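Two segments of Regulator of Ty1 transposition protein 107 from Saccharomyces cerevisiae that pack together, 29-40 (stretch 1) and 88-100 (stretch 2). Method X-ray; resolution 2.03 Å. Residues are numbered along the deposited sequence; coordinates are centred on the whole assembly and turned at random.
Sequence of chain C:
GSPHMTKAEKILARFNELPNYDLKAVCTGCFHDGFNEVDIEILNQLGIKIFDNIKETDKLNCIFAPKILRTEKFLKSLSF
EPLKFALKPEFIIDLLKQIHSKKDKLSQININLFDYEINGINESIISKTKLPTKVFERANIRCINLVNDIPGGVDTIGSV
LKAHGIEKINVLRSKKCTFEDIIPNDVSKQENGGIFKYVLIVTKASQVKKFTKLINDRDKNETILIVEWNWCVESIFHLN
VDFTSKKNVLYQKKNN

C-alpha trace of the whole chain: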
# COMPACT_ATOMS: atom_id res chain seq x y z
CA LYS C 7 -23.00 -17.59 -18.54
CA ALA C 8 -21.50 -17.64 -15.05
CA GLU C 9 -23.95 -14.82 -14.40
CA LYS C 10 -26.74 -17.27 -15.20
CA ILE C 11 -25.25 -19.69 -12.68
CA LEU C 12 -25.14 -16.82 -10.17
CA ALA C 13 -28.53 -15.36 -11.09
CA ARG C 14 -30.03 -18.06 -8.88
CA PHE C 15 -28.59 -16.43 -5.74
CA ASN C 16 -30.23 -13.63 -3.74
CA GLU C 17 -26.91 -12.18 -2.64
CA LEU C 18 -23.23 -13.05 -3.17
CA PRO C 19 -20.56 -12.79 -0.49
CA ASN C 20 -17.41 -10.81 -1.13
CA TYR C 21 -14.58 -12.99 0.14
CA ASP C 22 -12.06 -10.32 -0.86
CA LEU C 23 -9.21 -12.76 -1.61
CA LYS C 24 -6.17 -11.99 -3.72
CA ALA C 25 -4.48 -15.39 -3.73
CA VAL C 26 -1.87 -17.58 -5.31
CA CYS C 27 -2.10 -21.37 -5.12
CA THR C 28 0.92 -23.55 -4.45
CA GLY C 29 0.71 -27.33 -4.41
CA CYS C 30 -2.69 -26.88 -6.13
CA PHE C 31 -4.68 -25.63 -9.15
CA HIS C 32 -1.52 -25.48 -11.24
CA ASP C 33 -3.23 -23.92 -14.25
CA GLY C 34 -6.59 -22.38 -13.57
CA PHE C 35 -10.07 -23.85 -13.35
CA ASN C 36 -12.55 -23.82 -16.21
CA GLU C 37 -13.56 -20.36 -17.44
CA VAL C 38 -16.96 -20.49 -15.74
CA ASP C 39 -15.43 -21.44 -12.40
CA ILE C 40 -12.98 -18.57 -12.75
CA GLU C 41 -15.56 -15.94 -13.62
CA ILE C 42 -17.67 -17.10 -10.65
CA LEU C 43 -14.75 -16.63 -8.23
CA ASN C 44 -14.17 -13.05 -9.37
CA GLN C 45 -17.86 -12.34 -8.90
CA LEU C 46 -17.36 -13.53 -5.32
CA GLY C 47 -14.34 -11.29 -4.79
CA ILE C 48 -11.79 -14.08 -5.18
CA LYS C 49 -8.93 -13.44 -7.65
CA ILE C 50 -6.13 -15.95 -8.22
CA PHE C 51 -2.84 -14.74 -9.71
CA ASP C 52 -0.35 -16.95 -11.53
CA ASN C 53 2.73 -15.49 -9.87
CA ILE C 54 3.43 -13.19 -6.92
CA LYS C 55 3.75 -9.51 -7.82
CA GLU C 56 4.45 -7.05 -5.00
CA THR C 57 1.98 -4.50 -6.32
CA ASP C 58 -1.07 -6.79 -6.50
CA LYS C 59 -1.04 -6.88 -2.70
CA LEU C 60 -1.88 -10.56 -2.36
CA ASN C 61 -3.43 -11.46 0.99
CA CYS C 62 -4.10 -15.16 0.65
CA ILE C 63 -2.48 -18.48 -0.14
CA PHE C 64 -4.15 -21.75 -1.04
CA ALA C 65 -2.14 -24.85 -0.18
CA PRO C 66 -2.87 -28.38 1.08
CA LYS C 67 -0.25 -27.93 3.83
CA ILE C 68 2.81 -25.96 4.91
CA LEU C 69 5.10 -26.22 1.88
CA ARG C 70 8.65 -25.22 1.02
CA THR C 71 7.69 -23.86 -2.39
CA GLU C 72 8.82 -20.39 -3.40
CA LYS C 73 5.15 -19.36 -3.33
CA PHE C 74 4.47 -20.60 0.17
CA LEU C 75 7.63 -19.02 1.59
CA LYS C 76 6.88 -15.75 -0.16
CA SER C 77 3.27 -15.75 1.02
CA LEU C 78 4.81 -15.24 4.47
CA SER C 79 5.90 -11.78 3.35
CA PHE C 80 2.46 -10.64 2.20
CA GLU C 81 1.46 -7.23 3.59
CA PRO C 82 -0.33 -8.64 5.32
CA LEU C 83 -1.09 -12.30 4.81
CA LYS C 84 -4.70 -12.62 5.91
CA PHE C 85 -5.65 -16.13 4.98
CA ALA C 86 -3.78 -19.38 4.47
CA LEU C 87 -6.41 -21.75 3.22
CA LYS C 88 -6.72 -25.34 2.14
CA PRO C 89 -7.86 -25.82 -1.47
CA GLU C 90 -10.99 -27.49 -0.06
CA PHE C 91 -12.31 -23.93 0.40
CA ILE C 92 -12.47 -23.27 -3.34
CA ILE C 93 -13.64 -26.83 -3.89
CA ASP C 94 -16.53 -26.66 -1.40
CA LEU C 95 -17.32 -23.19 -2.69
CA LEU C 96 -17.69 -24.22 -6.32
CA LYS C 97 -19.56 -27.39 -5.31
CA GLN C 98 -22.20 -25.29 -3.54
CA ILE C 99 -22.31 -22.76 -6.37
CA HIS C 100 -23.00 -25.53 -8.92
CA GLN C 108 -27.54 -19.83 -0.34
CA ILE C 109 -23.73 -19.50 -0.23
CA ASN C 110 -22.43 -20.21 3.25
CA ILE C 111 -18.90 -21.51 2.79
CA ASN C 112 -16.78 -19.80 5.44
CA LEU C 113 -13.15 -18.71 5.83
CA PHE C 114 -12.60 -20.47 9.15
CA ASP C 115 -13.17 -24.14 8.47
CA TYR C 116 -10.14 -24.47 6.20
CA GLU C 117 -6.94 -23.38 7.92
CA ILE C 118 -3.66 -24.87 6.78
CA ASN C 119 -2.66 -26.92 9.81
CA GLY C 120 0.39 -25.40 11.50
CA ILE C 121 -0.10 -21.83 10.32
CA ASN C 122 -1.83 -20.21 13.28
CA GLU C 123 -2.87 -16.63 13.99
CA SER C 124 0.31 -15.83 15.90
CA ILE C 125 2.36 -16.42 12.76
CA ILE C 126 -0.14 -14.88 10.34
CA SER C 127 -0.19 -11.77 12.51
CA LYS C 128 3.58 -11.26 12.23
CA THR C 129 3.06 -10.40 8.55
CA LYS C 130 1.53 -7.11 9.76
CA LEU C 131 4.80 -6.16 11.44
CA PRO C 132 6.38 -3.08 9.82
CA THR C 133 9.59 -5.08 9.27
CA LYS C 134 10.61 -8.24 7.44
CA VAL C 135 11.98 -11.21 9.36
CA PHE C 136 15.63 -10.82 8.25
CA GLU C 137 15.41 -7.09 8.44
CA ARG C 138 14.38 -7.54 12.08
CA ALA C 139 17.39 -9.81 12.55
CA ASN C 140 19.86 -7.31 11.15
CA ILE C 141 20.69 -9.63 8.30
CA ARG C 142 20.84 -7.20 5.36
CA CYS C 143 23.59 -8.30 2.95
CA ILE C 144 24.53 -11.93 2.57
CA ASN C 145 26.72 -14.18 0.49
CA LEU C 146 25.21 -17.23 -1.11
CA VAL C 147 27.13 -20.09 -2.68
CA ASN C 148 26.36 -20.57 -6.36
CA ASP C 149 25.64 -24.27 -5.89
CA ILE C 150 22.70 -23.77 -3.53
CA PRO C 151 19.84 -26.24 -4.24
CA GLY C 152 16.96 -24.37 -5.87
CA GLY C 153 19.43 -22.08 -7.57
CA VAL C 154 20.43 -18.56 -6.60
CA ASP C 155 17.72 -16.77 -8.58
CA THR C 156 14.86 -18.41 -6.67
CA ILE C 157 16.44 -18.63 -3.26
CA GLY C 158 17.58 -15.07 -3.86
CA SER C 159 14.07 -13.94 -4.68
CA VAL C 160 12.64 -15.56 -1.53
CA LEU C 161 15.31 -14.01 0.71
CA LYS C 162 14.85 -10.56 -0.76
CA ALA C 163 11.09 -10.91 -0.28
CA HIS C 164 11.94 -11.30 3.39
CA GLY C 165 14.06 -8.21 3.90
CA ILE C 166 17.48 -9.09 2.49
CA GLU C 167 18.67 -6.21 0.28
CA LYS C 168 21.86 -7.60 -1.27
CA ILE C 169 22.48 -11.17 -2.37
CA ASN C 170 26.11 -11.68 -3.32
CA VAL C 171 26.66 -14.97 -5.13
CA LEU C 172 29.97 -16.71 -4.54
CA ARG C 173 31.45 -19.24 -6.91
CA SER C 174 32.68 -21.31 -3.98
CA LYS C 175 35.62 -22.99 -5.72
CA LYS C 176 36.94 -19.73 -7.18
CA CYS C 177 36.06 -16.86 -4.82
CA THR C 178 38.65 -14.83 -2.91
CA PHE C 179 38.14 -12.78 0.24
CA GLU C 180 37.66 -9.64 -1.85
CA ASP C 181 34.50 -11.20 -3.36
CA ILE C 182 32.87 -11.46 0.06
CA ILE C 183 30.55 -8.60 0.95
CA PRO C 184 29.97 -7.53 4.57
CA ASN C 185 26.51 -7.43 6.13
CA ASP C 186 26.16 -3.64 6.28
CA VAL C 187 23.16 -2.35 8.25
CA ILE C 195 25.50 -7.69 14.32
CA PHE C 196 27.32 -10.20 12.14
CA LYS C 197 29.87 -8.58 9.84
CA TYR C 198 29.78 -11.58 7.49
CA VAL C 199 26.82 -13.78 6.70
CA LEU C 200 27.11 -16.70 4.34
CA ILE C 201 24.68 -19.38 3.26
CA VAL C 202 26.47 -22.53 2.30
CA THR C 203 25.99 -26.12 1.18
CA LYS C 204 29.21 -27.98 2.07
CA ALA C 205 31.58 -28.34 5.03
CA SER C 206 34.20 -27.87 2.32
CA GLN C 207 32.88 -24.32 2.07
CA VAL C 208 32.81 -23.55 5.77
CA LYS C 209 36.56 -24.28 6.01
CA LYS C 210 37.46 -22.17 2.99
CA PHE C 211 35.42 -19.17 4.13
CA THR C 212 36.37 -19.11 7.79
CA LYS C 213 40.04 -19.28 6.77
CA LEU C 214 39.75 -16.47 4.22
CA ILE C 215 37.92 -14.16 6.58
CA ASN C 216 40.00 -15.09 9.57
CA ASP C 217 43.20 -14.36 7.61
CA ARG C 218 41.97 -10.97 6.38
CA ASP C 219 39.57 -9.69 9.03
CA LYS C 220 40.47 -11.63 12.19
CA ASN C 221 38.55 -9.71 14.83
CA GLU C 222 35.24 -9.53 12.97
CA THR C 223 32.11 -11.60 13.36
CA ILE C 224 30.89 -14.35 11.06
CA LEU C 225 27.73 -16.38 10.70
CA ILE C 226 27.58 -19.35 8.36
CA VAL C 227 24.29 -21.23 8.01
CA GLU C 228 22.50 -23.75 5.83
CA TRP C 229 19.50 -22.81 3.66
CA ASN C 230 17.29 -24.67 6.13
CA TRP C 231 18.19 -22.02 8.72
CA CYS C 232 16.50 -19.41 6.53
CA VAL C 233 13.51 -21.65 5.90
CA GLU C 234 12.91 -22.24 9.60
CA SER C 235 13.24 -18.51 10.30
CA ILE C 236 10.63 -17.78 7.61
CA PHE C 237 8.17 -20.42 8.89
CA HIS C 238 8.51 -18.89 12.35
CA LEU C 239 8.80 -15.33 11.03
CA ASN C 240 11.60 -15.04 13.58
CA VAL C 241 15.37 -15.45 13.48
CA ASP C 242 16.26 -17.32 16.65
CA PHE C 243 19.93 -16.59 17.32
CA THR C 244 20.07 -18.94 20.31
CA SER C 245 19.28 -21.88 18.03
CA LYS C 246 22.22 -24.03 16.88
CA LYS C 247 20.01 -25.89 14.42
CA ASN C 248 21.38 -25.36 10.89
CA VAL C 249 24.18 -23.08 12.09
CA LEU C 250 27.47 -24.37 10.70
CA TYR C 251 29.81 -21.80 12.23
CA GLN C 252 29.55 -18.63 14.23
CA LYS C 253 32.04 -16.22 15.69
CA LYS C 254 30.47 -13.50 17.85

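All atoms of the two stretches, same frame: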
# COMPACT_ATOMS: atom_id res chain seq x y z
N GLY C 29 1.10 -25.97 -4.70
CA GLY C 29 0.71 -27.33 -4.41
C GLY C 29 -0.75 -27.59 -4.80
O GLY C 29 -1.37 -28.54 -4.31
N CYS C 30 -1.29 -26.74 -5.67
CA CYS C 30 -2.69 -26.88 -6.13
C CYS C 30 -3.05 -26.01 -7.34
O CYS C 30 -2.36 -25.03 -7.65
CB CYS C 30 -3.69 -26.69 -4.98
SG CYS C 30 -3.53 -25.19 -3.90
N PHE C 31 -4.12 -26.41 -8.04
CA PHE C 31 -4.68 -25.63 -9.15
C PHE C 31 -3.62 -25.08 -10.10
O PHE C 31 -3.62 -23.88 -10.42
CB PHE C 31 -5.51 -24.47 -8.60
CG PHE C 31 -6.61 -24.90 -7.66
CD1 PHE C 31 -7.81 -25.39 -8.15
CD2 PHE C 31 -6.46 -24.76 -6.28
CE1 PHE C 31 -8.84 -25.76 -7.30
CE2 PHE C 31 -7.49 -25.12 -5.41
CZ PHE C 31 -8.68 -25.63 -5.92
N HIS C 32 -2.74 -25.95 -10.57
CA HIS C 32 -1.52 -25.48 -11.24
C HIS C 32 -1.69 -24.80 -12.62
O HIS C 32 -0.75 -24.17 -13.11
CB HIS C 32 -0.42 -26.55 -11.24
CG HIS C 32 0.94 -26.02 -11.55
ND1 HIS C 32 1.55 -25.04 -10.79
CD2 HIS C 32 1.80 -26.31 -12.55
CE1 HIS C 32 2.73 -24.76 -11.32
NE2 HIS C 32 2.91 -25.52 -12.38
N ASP C 33 -2.85 -24.93 -13.26
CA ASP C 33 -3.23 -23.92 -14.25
C ASP C 33 -4.25 -22.96 -13.70
O ASP C 33 -3.93 -22.10 -12.87
CB ASP C 33 -3.85 -24.58 -15.48
N GLY C 34 -5.48 -23.08 -14.19
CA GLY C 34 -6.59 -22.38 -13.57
C GLY C 34 -7.67 -23.39 -13.27
O GLY C 34 -7.40 -24.54 -12.88
N PHE C 35 -8.92 -22.97 -13.43
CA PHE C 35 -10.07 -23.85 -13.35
C PHE C 35 -10.77 -23.50 -14.64
O PHE C 35 -10.30 -22.61 -15.36
CB PHE C 35 -10.94 -23.48 -12.15
CG PHE C 35 -10.17 -22.83 -11.03
CD1 PHE C 35 -9.79 -23.56 -9.91
CD2 PHE C 35 -9.80 -21.50 -11.12
CE1 PHE C 35 -9.06 -22.96 -8.90
CE2 PHE C 35 -9.08 -20.90 -10.11
CZ PHE C 35 -8.71 -21.63 -9.00
N ASN C 36 -11.88 -24.16 -14.96
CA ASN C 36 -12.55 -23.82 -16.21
C ASN C 36 -13.00 -22.36 -16.18
O ASN C 36 -13.05 -21.76 -15.10
CB ASN C 36 -13.70 -24.79 -16.52
CG ASN C 36 -14.83 -24.68 -15.53
OD1 ASN C 36 -15.24 -23.58 -15.17
ND2 ASN C 36 -15.35 -25.83 -15.10
N GLU C 37 -13.30 -21.80 -17.34
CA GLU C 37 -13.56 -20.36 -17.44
C GLU C 37 -14.78 -19.92 -16.63
O GLU C 37 -14.80 -18.81 -16.09
CB GLU C 37 -13.73 -19.95 -18.91
CG GLU C 37 -13.90 -18.46 -19.11
OE1 GLU C 37 -13.45 -18.90 -21.41
OE2 GLU C 37 -14.26 -16.92 -20.89
N VAL C 38 -15.78 -20.78 -16.56
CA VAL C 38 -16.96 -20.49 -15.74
C VAL C 38 -16.53 -20.36 -14.29
O VAL C 38 -16.72 -19.30 -13.67
CB VAL C 38 -18.02 -21.59 -15.87
CG1 VAL C 38 -19.09 -21.43 -14.80
CG2 VAL C 38 -18.65 -21.56 -17.24
N ASP C 39 -15.94 -21.43 -13.76
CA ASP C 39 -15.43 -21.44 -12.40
C ASP C 39 -14.58 -20.21 -12.08
O ASP C 39 -14.62 -19.71 -10.96
CB ASP C 39 -14.65 -22.73 -12.12
CG ASP C 39 -15.57 -23.93 -11.91
OD1 ASP C 39 -16.80 -23.79 -12.12
OD2 ASP C 39 -15.07 -25.02 -11.54
N ILE C 40 -13.83 -19.71 -13.06
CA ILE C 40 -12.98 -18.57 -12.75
C ILE C 40 -13.79 -17.30 -12.67
O ILE C 40 -13.63 -16.51 -11.74
CB ILE C 40 -11.73 -18.43 -13.69
CG1 ILE C 40 -11.12 -17.02 -13.59
CG2 ILE C 40 -12.06 -18.81 -15.15
CD1 ILE C 40 -11.76 -15.98 -14.50
N LYS C 88 -6.76 -24.11 2.90
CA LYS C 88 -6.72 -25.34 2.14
C LYS C 88 -7.54 -25.19 0.85
O LYS C 88 -8.51 -24.41 0.80
CB LYS C 88 -7.25 -26.50 2.98
CG LYS C 88 -6.32 -26.90 4.12
CD LYS C 88 -6.83 -28.17 4.80
CE LYS C 88 -5.83 -28.72 5.80
N PRO C 89 -7.15 -25.92 -0.19
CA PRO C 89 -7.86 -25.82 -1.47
C PRO C 89 -9.32 -26.25 -1.33
O PRO C 89 -10.15 -25.85 -2.13
CB PRO C 89 -7.08 -26.80 -2.37
CG PRO C 89 -6.40 -27.73 -1.42
CD PRO C 89 -6.05 -26.89 -0.24
N GLU C 90 -9.62 -27.06 -0.32
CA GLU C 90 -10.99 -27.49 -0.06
C GLU C 90 -11.98 -26.31 0.01
O GLU C 90 -13.18 -26.46 -0.26
CB GLU C 90 -11.04 -28.30 1.24
CG GLU C 90 -10.63 -29.77 1.10
CD GLU C 90 -9.12 -30.00 1.05
OE1 GLU C 90 -8.35 -29.03 0.84
OE2 GLU C 90 -8.69 -31.17 1.22
N PHE C 91 -11.48 -25.13 0.38
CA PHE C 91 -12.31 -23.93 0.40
C PHE C 91 -12.91 -23.68 -0.98
O PHE C 91 -14.13 -23.61 -1.13
CB PHE C 91 -11.53 -22.70 0.84
CG PHE C 91 -12.28 -21.41 0.66
CD1 PHE C 91 -13.19 -20.99 1.62
CD2 PHE C 91 -12.09 -20.63 -0.46
CE1 PHE C 91 -13.89 -19.80 1.46
CE2 PHE C 91 -12.79 -19.45 -0.64
CZ PHE C 91 -13.70 -19.03 0.32
N ILE C 92 -12.05 -23.50 -1.97
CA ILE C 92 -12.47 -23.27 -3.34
C ILE C 92 -13.30 -24.44 -3.85
O ILE C 92 -14.26 -24.27 -4.62
CB ILE C 92 -11.26 -23.06 -4.26
CG1 ILE C 92 -10.45 -21.85 -3.82
CG2 ILE C 92 -11.71 -22.89 -5.69
CD1 ILE C 92 -11.10 -20.54 -4.16
N ILE C 93 -12.94 -25.64 -3.43
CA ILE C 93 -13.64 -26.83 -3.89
C ILE C 93 -15.07 -26.82 -3.34
O ILE C 93 -16.03 -26.88 -4.10
CB ILE C 93 -12.90 -28.13 -3.51
CG1 ILE C 93 -11.60 -28.26 -4.32
CG2 ILE C 93 -13.77 -29.35 -3.77
CD1 ILE C 93 -10.81 -29.50 -3.98
N ASP C 94 -15.21 -26.72 -2.03
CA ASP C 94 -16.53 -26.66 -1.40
C ASP C 94 -17.36 -25.51 -1.94
O ASP C 94 -18.57 -25.64 -2.13
CB ASP C 94 -16.40 -26.54 0.11
CG ASP C 94 -15.85 -27.79 0.74
OD1 ASP C 94 -15.73 -28.79 0.01
OD2 ASP C 94 -15.57 -27.78 1.97
N LEU C 95 -16.68 -24.39 -2.18
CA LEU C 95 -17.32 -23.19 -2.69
C LEU C 95 -17.97 -23.46 -4.03
O LEU C 95 -19.18 -23.25 -4.21
CB LEU C 95 -16.30 -22.07 -2.81
CG LEU C 95 -16.85 -20.71 -3.24
CD1 LEU C 95 -18.15 -20.39 -2.51
CD2 LEU C 95 -15.80 -19.64 -3.00
N LEU C 96 -17.17 -23.92 -4.98
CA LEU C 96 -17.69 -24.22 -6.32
C LEU C 96 -18.74 -25.33 -6.32
O LEU C 96 -19.71 -25.27 -7.06
CB LEU C 96 -16.55 -24.51 -7.30
CG LEU C 96 -15.69 -23.30 -7.65
CD1 LEU C 96 -14.52 -23.68 -8.55
CD2 LEU C 96 -16.52 -22.21 -8.30
N LYS C 97 -18.57 -26.33 -5.46
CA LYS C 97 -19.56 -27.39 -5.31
C LYS C 97 -20.93 -26.79 -5.01
O LYS C 97 -21.91 -27.04 -5.70
CB LYS C 97 -19.14 -28.34 -4.18
CG LYS C 97 -20.03 -29.56 -3.96
CD LYS C 97 -19.30 -30.61 -3.12
CE LYS C 97 -20.25 -31.53 -2.36
NZ LYS C 97 -20.92 -32.54 -3.23
N GLN C 98 -20.97 -25.97 -3.96
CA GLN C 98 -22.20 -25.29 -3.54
C GLN C 98 -22.76 -24.40 -4.65
O GLN C 98 -23.97 -24.38 -4.89
CB GLN C 98 -21.92 -24.46 -2.29
CG GLN C 98 -23.12 -24.18 -1.43
CD GLN C 98 -22.73 -23.50 -0.13
OE1 GLN C 98 -22.52 -22.29 -0.09
NE2 GLN C 98 -22.60 -24.29 0.94
N ILE C 99 -21.89 -23.67 -5.32
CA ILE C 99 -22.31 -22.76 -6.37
C ILE C 99 -22.95 -23.50 -7.55
O ILE C 99 -23.85 -22.97 -8.21
CB ILE C 99 -21.14 -21.90 -6.87
CG1 ILE C 99 -20.67 -20.97 -5.74
CG2 ILE C 99 -21.52 -21.12 -8.12
CD1 ILE C 99 -20.90 -19.51 -6.01
N HIS C 100 -22.50 -24.73 -7.79
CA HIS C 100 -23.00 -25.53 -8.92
C HIS C 100 -24.17 -26.46 -8.56
O HIS C 100 -24.30 -26.90 -7.41
CB HIS C 100 -21.86 -26.33 -9.55
CG HIS C 100 -20.93 -25.49 -10.38
ND1 HIS C 100 -21.36 -24.73 -11.44
CD2 HIS C 100 -19.59 -25.31 -10.31
CE1 HIS C 100 -20.33 -24.11 -11.99
NE2 HIS C 100 -19.24 -24.44 -11.31

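The contact is small, burying 379 Å² over both sides, and it is built along one flank of stretch 2. Pro89, Ile92, Leu96 and His100 follow one another at spacings of three or four residues, so they line up, with Ile93 at the flank, and make a ridged strip. Stretch 1 runs along this strip as an irregular loop that turns into the first residues of a helix, its Cys30 beside Pro89 and its Asp39 beside Leu96.

The main apolar bump is the ring of Phe31. The CA-to-CB bond of Phe31 points toward stretch 2, chi1 is -56° (m), and the far end of the ring settles among three aliphatic residues. CE2 of Phe31 lies 3.5 Å from CB of Pro89, while CZ of Phe31 comes 4.0 Å from CB of Ile92 and 4.2 Å from CG1 of Ile93. The ring meets all three obliquely. A flat, wide side chain suits this place because its tip can touch a proline and two branched side chains at once. Pro89 offers a compact, rigid surface at the beginning of the strip, and it also receives Cys30, whose SG is 4.2 Å from CB of Pro89; sulfur is apolar enough to pack on the proline. Ile92, buried and with its CA-to-CB bond pointing toward stretch 1, is shared between two aromatics: its CG2 is 4.2 Å from CE1 of Phe35. Beta-branching gives this isoleucine width close to the backbone, where both rings can find it. The CA-to-CB bond of Ile93 points sideways, and CG1 of Ile93 borders the Phe31 site.

Farther along, the contact becomes mixed, with one hydrogen bond. The CA-to-CB bond of Asp39 points sideways, but its carboxylate comes nearer to the helix. OD2 of Asp39 packs 3.3 Å from CD1 of Leu96, and OD1 of Asp39 accepts a hydrogen bond from NE2 of His100 at 2.7 Å, with a nearly straight angle of 167°. The imidazole presents its edge to this oxygen, as a ring N-H donor must, and CG1 of Val38 also lies near the ring plane, 4.1 Å from CE1 of His100. Leu96 lies between Ile93 and His100 in sequence; its CA-to-CB bond points toward stretch 1, and leucine here gives the carboxylate a nonpolar neighbour.

Asn36 helps set the backbone that carries Asp39. Its OD1 caps the new helix by accepting a hydrogen bond from N of Asp39 at 2.7 Å, a role for which a short amide side chain is well suited.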